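PDB 1C1L: congerin-1 from Conger myriaster, which binds beta-galactosides as a homodimeric galectin, although its physiological role is not yet known. Local coordinates for residues N9-T13 and L133-E137; Y87-T91 and I101-D105. One frame throughout, in Å; residues are numbered along the deposited sequence.

Interaction 1: N9-T13 and L133-E137. Residue 136 of segment 133-137 comes from a tag, linker or insertion.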
loop_
_atom_site.group_PDB
_atom_site.type_symbol
_atom_site.label_atom_id
_atom_site.label_comp_id
_atom_site.label_asym_id
_atom_site.label_seq_id
_atom_site.Cartn_x
_atom_site.Cartn_y
_atom_site.Cartn_z
ATOM N N ASN A 9 7.516 -4.764 1.172
ATOM C CA ASN A 9 7.245 -5.450 2.428
ATOM C C ASN A 9 5.959 -6.226 2.513
ATOM O O ASN A 9 5.788 -7.022 3.430
ATOM C CB ASN A 9 7.232 -4.473 3.587
ATOM C CG ASN A 9 8.550 -3.743 3.688
ATOM O OD1 ASN A 9 8.843 -2.886 2.860
ATOM N ND2 ASN A 9 9.369 -4.077 4.670
ATOM N N PHE A 10 5.038 -5.955 1.598
ATOM C CA PHE A 10 3.726 -6.560 1.692
ATOM C C PHE A 10 3.608 -7.843 0.884
ATOM O O PHE A 10 3.476 -7.799 -0.335
ATOM C CB PHE A 10 2.654 -5.549 1.233
ATOM C CG PHE A 10 2.263 -4.445 2.217
ATOM C CD1 PHE A 10 2.816 -4.356 3.504
ATOM C CD2 PHE A 10 1.303 -3.509 1.829
ATOM C CE1 PHE A 10 2.408 -3.350 4.373
ATOM C CE2 PHE A 10 0.900 -2.508 2.709
ATOM C CZ PHE A 10 1.451 -2.431 3.978
ATOM N N ASP A 11 3.737 -8.998 1.518
ATOM C CA ASP A 11 3.538 -10.268 0.842
ATOM C C ASP A 11 2.180 -10.756 1.268
ATOM O O ASP A 11 1.985 -11.236 2.389
ATOM C CB ASP A 11 4.545 -11.331 1.248
ATOM C CG ASP A 11 5.975 -11.046 0.865
ATOM O OD1 ASP A 11 6.207 -10.472 -0.188
ATOM O OD2 ASP A 11 6.864 -11.403 1.629
ATOM N N PHE A 12 1.199 -10.625 0.396
ATOM C CA PHE A 12 -0.140 -11.065 0.720
ATOM C C PHE A 12 -0.185 -12.563 0.459
ATOM O O PHE A 12 -0.461 -13.027 -0.650
ATOM C CB PHE A 12 -1.143 -10.281 -0.152
ATOM C CG PHE A 12 -2.601 -10.579 0.176
ATOM C CD1 PHE A 12 -2.976 -10.926 1.473
ATOM C CD2 PHE A 12 -3.565 -10.518 -0.830
ATOM C CE1 PHE A 12 -4.303 -11.215 1.776
ATOM C CE2 PHE A 12 -4.897 -10.807 -0.525
ATOM C CZ PHE A 12 -5.267 -11.155 0.775
ATOM N N THR A 13 0.195 -13.311 1.488
ATOM C CA THR A 13 0.228 -14.767 1.418
ATOM C C THR A 13 -0.912 -15.321 2.251
ATOM O O THR A 13 -1.597 -14.557 2.951
ATOM C CB THR A 13 1.576 -15.304 1.967
ATOM O OG1 THR A 13 1.745 -14.782 3.286
ATOM C CG2 THR A 13 2.750 -14.897 1.085
ATOM N N LEU A 133 -5.932 3.776 1.032
ATOM C CA LEU A 133 -5.211 3.032 2.050
ATOM C C LEU A 133 -5.058 1.564 1.736
ATOM O O LEU A 133 -6.023 0.951 1.267
ATOM C CB LEU A 133 -5.959 3.188 3.375
ATOM C CG LEU A 133 -5.735 2.333 4.635
ATOM C CD1 LEU A 133 -6.173 3.226 5.754
ATOM C CD2 LEU A 133 -6.559 1.037 4.736
ATOM N N VAL A 134 -3.884 1.005 2.020
ATOM C CA VAL A 134 -3.647 -0.421 1.964
ATOM C C VAL A 134 -2.908 -0.756 3.243
ATOM O O VAL A 134 -1.890 -0.146 3.606
ATOM C CB VAL A 134 -2.768 -0.845 0.765
ATOM C CG1 VAL A 134 -2.485 -2.342 0.830
ATOM C CG2 VAL A 134 -3.483 -0.567 -0.532
ATOM N N LYS A 135 -3.443 -1.752 3.916
ATOM C CA LYS A 135 -2.894 -2.202 5.167
ATOM C C LYS A 135 -2.702 -3.707 5.099
ATOM O O LYS A 135 -3.506 -4.403 4.465
ATOM C CB LYS A 135 -3.883 -1.750 6.197
ATOM C CG LYS A 135 -3.689 -2.225 7.609
ATOM C CD LYS A 135 -4.605 -1.360 8.430
ATOM C CE LYS A 135 -4.651 -1.840 9.854
ATOM N NZ LYS A 135 -3.347 -1.778 10.494
ATOM N N LEU A 136 -1.644 -4.246 5.698
ATOM C CA LEU A 136 -1.429 -5.673 5.712
ATOM C C LEU A 136 -0.987 -6.038 7.115
ATOM O O LEU A 136 -0.121 -5.370 7.684
ATOM C CB LEU A 136 -0.359 -6.060 4.697
ATOM C CG LEU A 136 -0.125 -7.553 4.542
ATOM C CD1 LEU A 136 -1.269 -8.146 3.752
ATOM C CD2 LEU A 136 1.177 -7.815 3.832
ATOM N N GLU A 137 -1.636 -7.041 7.687
ATOM C CA GLU A 137 -1.339 -7.522 9.023
ATOM C C GLU A 137 -1.300 -9.051 9.030
ATOM O O GLU A 137 -1.910 -9.684 8.185
ATOM C CB GLU A 137 -2.399 -7.062 10.026
ATOM C CG GLU A 137 -2.509 -5.552 10.172
ATOM C CD GLU A 137 -3.573 -5.103 11.128
ATOM O OE1 GLU A 137 -4.742 -5.221 10.798
ATOM O OE2 GLU A 137 -3.239 -4.635 12.207
ATOM O OXT GLU A 137 -0.626 -9.622 9.878
#

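Interaction 2: Y87-T91 and I101-D105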
loop_
_atom_site.group_PDB
_atom_site.type_symbol
_atom_site.label_atom_id
_atom_site.label_comp_id
_atom_site.label_asym_id
_atom_site.label_seq_id
_atom_site.Cartn_x
_atom_site.Cartn_y
_atom_site.Cartn_z
ATOM N N TYR A 87 -16.653 6.580 2.996
ATOM C CA TYR A 87 -15.390 5.910 3.215
ATOM C C TYR A 87 -15.722 4.417 3.353
ATOM O O TYR A 87 -16.738 4.078 3.962
ATOM C CB TYR A 87 -14.769 6.406 4.540
ATOM C CG TYR A 87 -13.493 5.648 4.877
ATOM C CD1 TYR A 87 -12.338 5.910 4.149
ATOM C CD2 TYR A 87 -13.501 4.665 5.870
ATOM C CE1 TYR A 87 -11.182 5.186 4.403
ATOM C CE2 TYR A 87 -12.342 3.937 6.127
ATOM C CZ TYR A 87 -11.194 4.210 5.385
ATOM O OH TYR A 87 -10.026 3.521 5.621
ATOM N N PHE A 88 -14.931 3.478 2.828
ATOM C CA PHE A 88 -15.171 2.055 3.004
ATOM C C PHE A 88 -13.842 1.404 3.370
ATOM O O PHE A 88 -12.766 1.944 3.084
ATOM C CB PHE A 88 -15.701 1.393 1.699
ATOM C CG PHE A 88 -14.682 1.339 0.568
ATOM C CD1 PHE A 88 -14.523 2.446 -0.270
ATOM C CD2 PHE A 88 -13.853 0.214 0.411
ATOM C CE1 PHE A 88 -13.534 2.434 -1.251
ATOM C CE2 PHE A 88 -12.866 0.212 -0.569
ATOM C CZ PHE A 88 -12.702 1.323 -1.399
ATOM N N GLU A 89 -13.933 0.230 3.982
ATOM C CA GLU A 89 -12.791 -0.645 4.208
ATOM C C GLU A 89 -13.277 -2.061 3.981
ATOM O O GLU A 89 -14.383 -2.433 4.427
ATOM C CB GLU A 89 -12.254 -0.651 5.619
ATOM C CG GLU A 89 -11.334 0.514 5.861
ATOM C CD GLU A 89 -10.787 0.666 7.272
ATOM O OE1 GLU A 89 -10.957 -0.223 8.106
ATOM O OE2 GLU A 89 -10.177 1.691 7.544
ATOM N N ILE A 90 -12.482 -2.832 3.266
ATOM C CA ILE A 90 -12.760 -4.233 3.040
ATOM C C ILE A 90 -11.470 -4.985 3.365
ATOM O O ILE A 90 -10.393 -4.624 2.878
ATOM C CB ILE A 90 -13.187 -4.452 1.564
ATOM C CG1 ILE A 90 -14.471 -3.697 1.237
ATOM C CG2 ILE A 90 -13.378 -5.951 1.353
ATOM C CD1 ILE A 90 -14.692 -3.611 -0.284
ATOM N N THR A 91 -11.555 -6.015 4.192
ATOM C CA THR A 91 -10.415 -6.853 4.525
ATOM C C THR A 91 -10.569 -8.212 3.862
ATOM O O THR A 91 -11.608 -8.879 3.948
ATOM C CB THR A 91 -10.303 -7.065 6.038
ATOM O OG1 THR A 91 -10.187 -5.771 6.603
ATOM C CG2 THR A 91 -9.122 -7.965 6.433
ATOM N N ILE A 101 -13.954 -12.479 2.829
ATOM C CA ILE A 101 -14.146 -11.059 2.575
ATOM C C ILE A 101 -14.898 -10.468 3.747
ATOM O O ILE A 101 -16.041 -10.838 4.047
ATOM C CB ILE A 101 -14.930 -10.879 1.260
ATOM C CG1 ILE A 101 -14.165 -11.522 0.102
ATOM C CG2 ILE A 101 -15.148 -9.387 0.980
ATOM C CD1 ILE A 101 -15.052 -12.139 -0.998
ATOM N N ASP A 102 -14.270 -9.570 4.465
ATOM C CA ASP A 102 -14.902 -8.941 5.594
ATOM C C ASP A 102 -15.106 -7.474 5.256
ATOM O O ASP A 102 -14.156 -6.686 5.236
ATOM C CB ASP A 102 -13.984 -9.146 6.809
ATOM C CG ASP A 102 -14.425 -8.555 8.137
ATOM O OD1 ASP A 102 -15.098 -7.528 8.186
ATOM O OD2 ASP A 102 -14.073 -9.127 9.161
ATOM N N ILE A 103 -16.359 -7.080 5.026
ATOM C CA ILE A 103 -16.655 -5.691 4.752
ATOM C C ILE A 103 -16.935 -5.001 6.083
ATOM O O ILE A 103 -17.694 -5.487 6.929
ATOM C CB ILE A 103 -17.867 -5.620 3.799
ATOM C CG1 ILE A 103 -17.497 -6.312 2.498
ATOM C CG2 ILE A 103 -18.262 -4.167 3.536
ATOM C CD1 ILE A 103 -18.710 -6.597 1.604
ATOM N N LEU A 104 -16.248 -3.895 6.338
ATOM C CA LEU A 104 -16.417 -3.179 7.589
ATOM C C LEU A 104 -17.841 -2.670 7.684
ATOM O O LEU A 104 -18.326 -2.004 6.769
ATOM C CB LEU A 104 -15.466 -2.017 7.659
ATOM C CG LEU A 104 -15.520 -1.180 8.918
ATOM C CD1 LEU A 104 -15.017 -1.988 10.102
ATOM C CD2 LEU A 104 -14.712 0.077 8.675
ATOM N N ASP A 105 -18.450 -2.978 8.823
ATOM C CA ASP A 105 -19.857 -2.733 9.127
ATOM C C ASP A 105 -20.831 -3.428 8.183
ATOM O O ASP A 105 -22.025 -3.129 8.140
ATOM C CB ASP A 105 -20.134 -1.215 9.115
ATOM C CG ASP A 105 -19.353 -0.439 10.163
ATOM O OD1 ASP A 105 -19.242 -0.903 11.297
ATOM O OD2 ASP A 105 -18.855 0.639 9.834
HETATM O O HOH W 1 -16.955 -0.243 5.044
HETATM O O HOH W 2 -12.743 -4.204 6.996
#

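Interaction 1: N9-T13 and L133-E137
F10 and L136 meet where the loop joining strands 5-7 and 18-24 of the galectin beta-sandwich folds against the end of strand 129-136, an outermost strand of its sheet within the chain. CB of L136, a residue from an insertion into the natural sequence, sits over the centre of the F10 ring, 3.8 Å from the centroid and only 10° off the ring normal, a CH-pi contact that a flat aromatic face receives well. At CG the chain runs on anti to the backbone N (chi1 -175°), which carries the branches toward the 9-13 backbone, and there the two methyls part. L136 CD2 reaches the base of the phenylalanine, 3.6 Å from F10 CA and 3.8 Å from F10 CB, and also lies beside the D11 amide. L136 CD1 takes the other direction and approaches F12 CD1 at 4.0 Å, obliquely to that ring. A forked leucine thus fills the space between two phenylalanines of the loop.

The F10 side chain slides past L136 in the opposite direction, so its far end arrives at V134. There F10 CE2 touches V134 CG1 at 3.9 Å, while V134 O lies at the ring edge near its plane. The beta-branched valine suits an extended strand, and its CG1 adds an apolar contact to the one that V134 O makes at the ring edge. F12, the centre of an inverse gamma turn, also packs its ring edge-to-face with Y94. The second subunit borders this apolar cluster: L133, V134 and K135 pair with one of its strands, continuing the sheet across the dimer interface, and T132 of that subunit packs on F10. Beyond the cluster, K135 NZ forms a salt bridge with E137 OE2 at 3.3 Å.

Interaction 2: Y87-T91 and I101-D105
I90 faces I103 across the antiparallel beta hairpin of strands 87-94 and 98-103, part of one sheet of the galectin sandwich. The two are a non-hydrogen-bonded pair with CA atoms 4.5 Å apart, and their side chains lie side by side, pointing the same way. On this buried face, which I101 shares, the packing is apolar: I90 CG2, placed anti to its own backbone N by a chi1 of -62°, meets I101 CG2 at 3.9 Å, while the CG1 branches of I90 and I103 run alongside each other. Beta-branched isoleucines fit extended strands and present methyls to the opposing sheet, where L46 receives both I90 and I101.

The neighbouring pair, T91 with D102, is hydrogen-bonded. T91 N gives a bond of 2.9 Å to D102 O, and D102 N returns one of 2.8 Å to T91 O, both nearly straight at 175°. Their side chains rise on the other face, where D102 is exposed, T91 partly so, and polar groups are at home: T91 OG1 bonds to T19 OG1 and to a water.

Toward L104 the regular strand pairing gives way. L104 N still donates to E89 O, but water links E89 N to L104 O, replacing a direct backbone bond. The exposed L104 lies beside the partly exposed E89, pointing the same way, with L104 CD2 4.0 Å from E89 CB. The glutamate is extended beyond CG, which brings its carboxylate to the tyrosine of the same strand: Y87 OH donates to the anti lone pair of E89 OE2 at 2.7 Å.

Both contacts reach the same five-stranded antiparallel sheet, interaction 1 through strand 129-136 alone, with a loop packed on it; their centres are about 15 Å apart. Strand 18-24 lies between the strand carrying 87-91 and the one carrying 133-137, yet side chains bridge the gap: L133 CD1 packs 3.9 Å from Y87 OH. Along the chain, interaction 2 is nested within the long loop closed by interaction 1, whose segments lie near the two termini. The hairpin of interaction 2, touched by no other chain of the assembly, lies toward the 108-112 side of the sheet, and interaction 1 at the opposite outermost strand, where the second subunit joins.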